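Local coordinates for Lmo0181 protein (Listeria monocytogenes serovar 1/2a, PDB 5F7V) that binds the cyclic glucan cycloalternan and, as a lipoprotein of the solute-binding family, probably passes it to a transporter for uptake, at residues A[124-129]-A[312-317]; A[319-324]-A[331-336]. One frame throughout, in Å; residues are numbered along the deposited sequence.

Contact 1 (A[124-129]-A[312-317]); sequences VESFSN and KIRIDN
A classic beta bulge in strand 119-135, where E125 and S126 both face N283 of strand 278-287, meets the guanidinium group of R314 from helix 308-316. The arginine leaves the helix with CG anti to the backbone N (chi1 -175°), then bends at chi3, which turns its flat end across the bulge. R314 NH1 forms a salt bridge with E125 OE2, donating at 3.1 Å. This bond is far from straight, with an N-H...acceptor angle of 140°. It lies near the guanidinium plane but comes from the anti side of E125 OE2, well out of the carboxylate plane; the two planes stand nearly perpendicular, 84° apart. E125 OE1 lies close to E73, so R314 probably helps to offset the gathered negative charge.

The bulge also lies over one guanidinium face. E125 O sits 3.3 Å above the plane and S126 CB 3.4 Å above it, both toward the rim. On the opposite face W319 makes a cation-pi contact, and its O accepts a hydrogen bond from R314 NH2, so the group is gripped at both faces and at its nitrogens. A water extends the link: it donates to S126 OG at 2.8 Å and accepts from R314 NH2 at 2.8 Å. S126 OG has E320 as a further partner, and the S126 side chain comes to about 5 Å, nearest atoms, from a bound glucose.

Just past the end of the helix, N317 ND2 donates to I313 O at 2.8 Å and N317 N reaches the same oxygen at 3.1 Å, from opposite faces of its plane. A helix pinned by a buried arginine to the sheet beside a sugar site is consistent with the alpha/beta lobes of the periplasmic-binding-protein fold.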
loop_
_atom_site.group_PDB
_atom_site.type_symbol
_atom_site.label_atom_id
_atom_site.label_comp_id
_atom_site.label_asym_id
_atom_site.label_seq_id
_atom_site.Cartn_x
_atom_site.Cartn_y
_atom_site.Cartn_z
ATOM N N VAL A 124 -5.904 -1.072 -14.020
ATOM C CA VAL A 124 -5.218 -0.365 -12.950
ATOM C C VAL A 124 -5.922 0.930 -12.618
ATOM O O VAL A 124 -6.249 1.727 -13.494
ATOM C CB VAL A 124 -3.735 -0.115 -13.277
ATOM C CG1 VAL A 124 -3.545 0.673 -14.567
ATOM C CG2 VAL A 124 -3.076 0.573 -12.102
ATOM N N GLU A 125 -6.173 1.131 -11.339
ATOM C CA GLU A 125 -6.942 2.259 -10.819
ATOM C C GLU A 125 -6.058 3.327 -10.199
ATOM O O GLU A 125 -6.316 4.531 -10.349
ATOM C CB GLU A 125 -7.926 1.707 -9.770
ATOM C CG GLU A 125 -8.718 2.758 -9.071
ATOM C CD GLU A 125 -9.268 2.324 -7.744
ATOM O OE1 GLU A 125 -8.927 1.149 -7.321
ATOM O OE2 GLU A 125 -9.994 3.120 -7.157
ATOM N N SER A 126 -5.030 2.919 -9.481
ATOM C CA SER A 126 -4.159 3.872 -8.812
ATOM C C SER A 126 -2.850 3.197 -8.457
ATOM O O SER A 126 -2.728 1.974 -8.463
ATOM C CB SER A 126 -4.798 4.445 -7.555
ATOM O OG SER A 126 -4.936 3.484 -6.527
ATOM N N PHE A 127 -1.832 3.995 -8.137
ATOM C CA PHE A 127 -0.612 3.464 -7.549
ATOM C C PHE A 127 -0.134 4.390 -6.440
ATOM O O PHE A 127 -0.568 5.557 -6.333
ATOM C CB PHE A 127 0.437 3.108 -8.612
ATOM C CG PHE A 127 1.118 4.290 -9.235
ATOM C CD1 PHE A 127 0.563 4.911 -10.350
ATOM C CD2 PHE A 127 2.306 4.802 -8.735
ATOM C CE1 PHE A 127 1.145 6.004 -10.955
ATOM C CE2 PHE A 127 2.891 5.898 -9.337
ATOM C CZ PHE A 127 2.314 6.475 -10.439
ATOM N N SER A 128 0.745 3.834 -5.621
ATOM C CA SER A 128 1.150 4.563 -4.403
ATOM C C SER A 128 2.449 4.020 -3.833
ATOM O O SER A 128 2.969 2.996 -4.272
ATOM C CB SER A 128 0.040 4.414 -3.345
ATOM O OG SER A 128 -0.107 3.076 -2.916
ATOM N N ASN A 129 2.986 4.755 -2.867
ATOM C CA ASN A 129 4.183 4.331 -2.137
ATOM C C ASN A 129 4.131 4.890 -0.736
ATOM O O ASN A 129 3.149 5.484 -0.307
ATOM C CB ASN A 129 5.436 4.659 -2.940
ATOM C CG ASN A 129 5.602 6.132 -3.191
ATOM O OD1 ASN A 129 4.883 6.975 -2.645
ATOM N ND2 ASN A 129 6.551 6.479 -4.045
ATOM N N LYS A 312 -8.392 13.714 -12.809
ATOM C CA LYS A 312 -8.363 15.055 -12.214
ATOM C C LYS A 312 -8.994 15.078 -10.828
ATOM O O LYS A 312 -8.487 15.797 -9.952
ATOM C CB LYS A 312 -9.106 16.031 -13.109
ATOM C CG LYS A 312 -8.328 16.322 -14.371
ATOM C CD LYS A 312 -9.216 16.958 -15.417
ATOM C CE LYS A 312 -8.402 17.547 -16.554
ATOM N NZ LYS A 312 -9.288 17.983 -17.663
ATOM N N ILE A 313 -10.067 14.319 -10.614
ATOM C CA ILE A 313 -10.672 14.194 -9.294
ATOM C C ILE A 313 -9.691 13.569 -8.306
ATOM O O ILE A 313 -9.564 14.039 -7.183
ATOM C CB ILE A 313 -11.979 13.390 -9.358
ATOM C CG1 ILE A 313 -13.083 14.141 -10.119
ATOM C CG2 ILE A 313 -12.479 13.014 -7.970
ATOM C CD1 ILE A 313 -14.192 13.210 -10.573
ATOM N N ARG A 314 -9.031 12.511 -8.758
ATOM C CA ARG A 314 -8.086 11.803 -7.928
ATOM C C ARG A 314 -6.974 12.742 -7.466
ATOM O O ARG A 314 -6.609 12.738 -6.305
ATOM C CB ARG A 314 -7.540 10.624 -8.729
ATOM C CG ARG A 314 -6.636 9.784 -7.875
ATOM C CD ARG A 314 -6.293 8.469 -8.513
ATOM N NE ARG A 314 -7.405 7.541 -8.617
ATOM C CZ ARG A 314 -7.790 6.698 -7.668
ATOM N NH1 ARG A 314 -8.774 5.871 -7.962
ATOM N NH2 ARG A 314 -7.186 6.648 -6.487
ATOM N N ILE A 315 -6.386 13.452 -8.421
ATOM C CA ILE A 315 -5.342 14.418 -8.152
ATOM C C ILE A 315 -5.815 15.490 -7.178
ATOM O O ILE A 315 -5.131 15.803 -6.192
ATOM C CB ILE A 315 -4.793 15.004 -9.473
ATOM C CG1 ILE A 315 -4.007 13.988 -10.308
ATOM C CG2 ILE A 315 -3.990 16.282 -9.215
ATOM C CD1 ILE A 315 -2.629 13.611 -9.796
ATOM N N ASP A 316 -6.982 16.041 -7.456
ATOM C CA ASP A 316 -7.497 17.090 -6.573
ATOM C C ASP A 316 -7.675 16.659 -5.125
ATOM O O ASP A 316 -7.525 17.478 -4.213
ATOM C CB ASP A 316 -8.847 17.612 -7.084
ATOM C CG ASP A 316 -9.251 18.872 -6.375
ATOM O OD1 ASP A 316 -8.461 19.840 -6.364
ATOM O OD2 ASP A 316 -10.357 18.864 -5.798
ATOM N N ASN A 317 -7.973 15.386 -4.927
ATOM C CA ASN A 317 -8.194 14.829 -3.599
ATOM C C ASN A 317 -6.987 14.137 -2.968
ATOM O O ASN A 317 -7.141 13.543 -1.894
ATOM C CB ASN A 317 -9.420 13.906 -3.668
ATOM C CG ASN A 317 -10.693 14.709 -3.824
ATOM O OD1 ASN A 317 -11.172 15.336 -2.864
ATOM N ND2 ASN A 317 -11.190 14.811 -5.042
HETATM O O HOH W 1 -7.474 4.088 -5.438
#

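Contact 2 (A[319-324]-A[331-336]); sequences WELPAT and QPYLDA. With GLC (alpha-D-glucopyranose), chain B.
Behind the glycan pocket, in a lobe of the solute-binding (periplasmic-binding-protein) fold, a CH-pi contact joins L321, on the short, weakly bonded strand about 321-322, to Y333 of helix 327-335. L321 CD2 stands 3.7 Å from the centroid of the Y333 ring and only 4° off its normal, so the methyl is almost exactly centred over the ring face. A chi1 of -171° swings the Y333 ring out opposite its own N, toward the strand, where the two side chains cross at about a right angle. E320 O also approaches the ring, 3.8 Å from Y333 CE2. R342 adds a cation-pi contact to the tyrosine, and F346 of helix 343-347 packs against both L321 and Y333.

While its carbonyl faces the tyrosine, the side chain of E320 runs the other way, extended beyond CG, into the sugar site. There its carboxylate is divided between two partners: OE2 takes the sugar, while a hydrogen bond from OE1 to S126 should help hold the group in position. N283, E77 and N75 hydrogen-bond the same bound glucose. The packing thus sits directly behind a ligand-binding residue, whose short bond to the glycan runs from the glucose O2, as donor, to E320 OE2 at 2.6 Å.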
loop_
_atom_site.group_PDB
_atom_site.type_symbol
_atom_site.label_atom_id
_atom_site.label_comp_id
_atom_site.label_asym_id
_atom_site.label_seq_id
_atom_site.Cartn_x
_atom_site.Cartn_y
_atom_site.Cartn_z
ATOM N N TRP A 319 -5.673 11.449 -3.723
ATOM C CA TRP A 319 -6.073 10.056 -3.486
ATOM C C TRP A 319 -5.144 9.112 -4.220
ATOM O O TRP A 319 -5.436 8.622 -5.295
ATOM C CB TRP A 319 -7.545 9.877 -3.824
ATOM C CG TRP A 319 -8.024 8.476 -3.623
ATOM C CD1 TRP A 319 -7.473 7.504 -2.834
ATOM C CD2 TRP A 319 -9.153 7.887 -4.269
ATOM N NE1 TRP A 319 -8.216 6.365 -2.949
ATOM C CE2 TRP A 319 -9.248 6.559 -3.830
ATOM C CE3 TRP A 319 -10.102 8.361 -5.183
ATOM C CZ2 TRP A 319 -10.246 5.697 -4.303
ATOM C CZ3 TRP A 319 -11.094 7.495 -5.620
ATOM C CH2 TRP A 319 -11.157 6.182 -5.180
ATOM N N GLU A 320 -3.978 8.892 -3.626
ATOM C CA GLU A 320 -2.892 8.128 -4.268
ATOM C C GLU A 320 -2.543 8.840 -5.573
ATOM O O GLU A 320 -2.633 10.062 -5.626
ATOM C CB GLU A 320 -3.222 6.653 -4.425
ATOM C CG GLU A 320 -3.532 6.014 -3.067
ATOM C CD GLU A 320 -3.625 4.512 -3.080
ATOM O OE1 GLU A 320 -3.542 3.882 -4.187
ATOM O OE2 GLU A 320 -3.817 3.988 -1.961
ATOM N N LEU A 321 -2.116 8.132 -6.611
ATOM C CA LEU A 321 -1.793 8.690 -7.920
ATOM C C LEU A 321 -2.604 7.955 -8.955
ATOM O O LEU A 321 -2.785 6.759 -8.859
ATOM C CB LEU A 321 -0.281 8.563 -8.190
ATOM C CG LEU A 321 0.646 9.404 -7.304
ATOM C CD1 LEU A 321 2.085 8.976 -7.536
ATOM C CD2 LEU A 321 0.465 10.878 -7.559
ATOM N N PRO A 322 -3.085 8.671 -9.971
ATOM C CA PRO A 322 -3.759 8.034 -11.100
ATOM C C PRO A 322 -2.782 7.236 -11.940
ATOM O O PRO A 322 -1.582 7.436 -11.902
ATOM C CB PRO A 322 -4.334 9.217 -11.858
ATOM C CG PRO A 322 -3.307 10.283 -11.627
ATOM C CD PRO A 322 -2.818 10.099 -10.226
ATOM N N ALA A 323 -3.331 6.284 -12.670
ATOM C CA ALA A 323 -2.513 5.523 -13.585
ATOM C C ALA A 323 -1.907 6.317 -14.729
ATOM O O ALA A 323 -0.833 5.985 -15.206
ATOM C CB ALA A 323 -3.301 4.371 -14.122
ATOM N N THR A 324 -2.607 7.348 -15.188
ATOM C CA THR A 324 -2.090 8.173 -16.284
ATOM C C THR A 324 -0.824 8.915 -15.834
ATOM O O THR A 324 -0.809 9.426 -14.714
ATOM C CB THR A 324 -3.187 9.126 -16.798
ATOM O OG1 THR A 324 -4.271 8.348 -17.330
ATOM C CG2 THR A 324 -2.609 10.030 -17.899
ATOM N N GLN A 331 0.618 17.800 -12.476
ATOM C CA GLN A 331 1.138 19.052 -11.927
ATOM C C GLN A 331 0.421 19.552 -10.677
ATOM O O GLN A 331 1.132 19.955 -9.753
ATOM C CB GLN A 331 1.153 20.142 -12.996
ATOM C CG GLN A 331 1.978 21.376 -12.620
ATOM C CD GLN A 331 3.425 21.037 -12.284
ATOM O OE1 GLN A 331 4.087 20.308 -13.011
ATOM N NE2 GLN A 331 3.927 21.550 -11.173
ATOM N N PRO A 332 -0.925 19.542 -10.605
ATOM C CA PRO A 332 -1.555 20.027 -9.371
ATOM C C PRO A 332 -1.128 19.214 -8.147
ATOM O O PRO A 332 -1.078 19.767 -7.045
ATOM C CB PRO A 332 -3.061 19.934 -9.678
ATOM C CG PRO A 332 -3.155 20.019 -11.163
ATOM C CD PRO A 332 -1.939 19.274 -11.652
ATOM N N TYR A 333 -0.809 17.930 -8.299
ATOM C CA TYR A 333 -0.297 17.146 -7.169
ATOM C C TYR A 333 1.053 17.623 -6.694
ATOM O O TYR A 333 1.327 17.620 -5.494
ATOM C CB TYR A 333 -0.229 15.668 -7.564
ATOM C CG TYR A 333 0.070 14.725 -6.435
ATOM C CD1 TYR A 333 1.369 14.462 -6.020
ATOM C CD2 TYR A 333 -0.952 14.085 -5.746
ATOM C CE1 TYR A 333 1.632 13.588 -4.990
ATOM C CE2 TYR A 333 -0.704 13.216 -4.697
ATOM C CZ TYR A 333 0.591 12.966 -4.323
ATOM O OH TYR A 333 0.872 12.112 -3.298
ATOM N N LEU A 334 1.910 18.005 -7.620
ATOM C CA LEU A 334 3.233 18.540 -7.259
ATOM C C LEU A 334 3.093 19.921 -6.597
ATOM O O LEU A 334 3.903 20.270 -5.723
ATOM C CB LEU A 334 4.116 18.660 -8.501
ATOM C CG LEU A 334 4.689 17.359 -9.039
ATOM C CD1 LEU A 334 5.319 17.658 -10.387
ATOM C CD2 LEU A 334 5.668 16.792 -8.008
ATOM N N ASP A 335 2.063 20.681 -6.956
ATOM C CA ASP A 335 1.906 22.032 -6.445
ATOM C C ASP A 335 1.094 22.104 -5.166
ATOM O O ASP A 335 1.074 23.131 -4.474
ATOM C CB ASP A 335 1.244 22.913 -7.515
ATOM C CG ASP A 335 2.147 23.162 -8.729
ATOM O OD1 ASP A 335 3.377 22.980 -8.626
ATOM O OD2 ASP A 335 1.640 23.553 -9.788
ATOM N N ALA A 336 0.415 21.017 -4.845
ATOM C CA ALA A 336 -0.425 20.960 -3.659
ATOM C C ALA A 336 0.401 20.828 -2.384
ATOM O O ALA A 336 1.505 20.278 -2.354
ATOM C CB ALA A 336 -1.366 19.764 -3.779
HETATM C C1 GLC B . -2.810 0.965 0.451
HETATM C C2 GLC B . -2.836 0.759 -1.046
HETATM C C3 GLC B . -2.890 -0.723 -1.370
HETATM C C4 GLC B . -1.784 -1.473 -0.637
HETATM C C5 GLC B . -1.873 -1.208 0.860
HETATM C C6 GLC B . -0.722 -1.828 1.643
HETATM O O2 GLC B . -3.970 1.449 -1.584
HETATM O O3 GLC B . -2.702 -0.862 -2.775
HETATM O O4 GLC B . -2.003 -2.873 -0.836
HETATM O O5 GLC B . -1.781 0.216 1.086
HETATM O O6 GLC B . -0.883 -1.311 2.983
#

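Overall arrangement
Of the segments concerned, 124-129 on strand 119-135 comes first along the chain, and it waits through 182 intervening residues before helix 308-316 returns to close contact 1. Contact 2 follows in series: it opens only after contact 1 has closed and spans just six residues, most of them helical, between 319-324 and 331-336. The two neither nest nor cross, yet their centres lie 6 Å apart. Strand 321-322 pairs antiparallel with strand 119-135, so the sheet joins both contacts directly. Contact 1 brings helix 308-316, and contact 2 helix 327-335, to these neighbouring strands of one sheet.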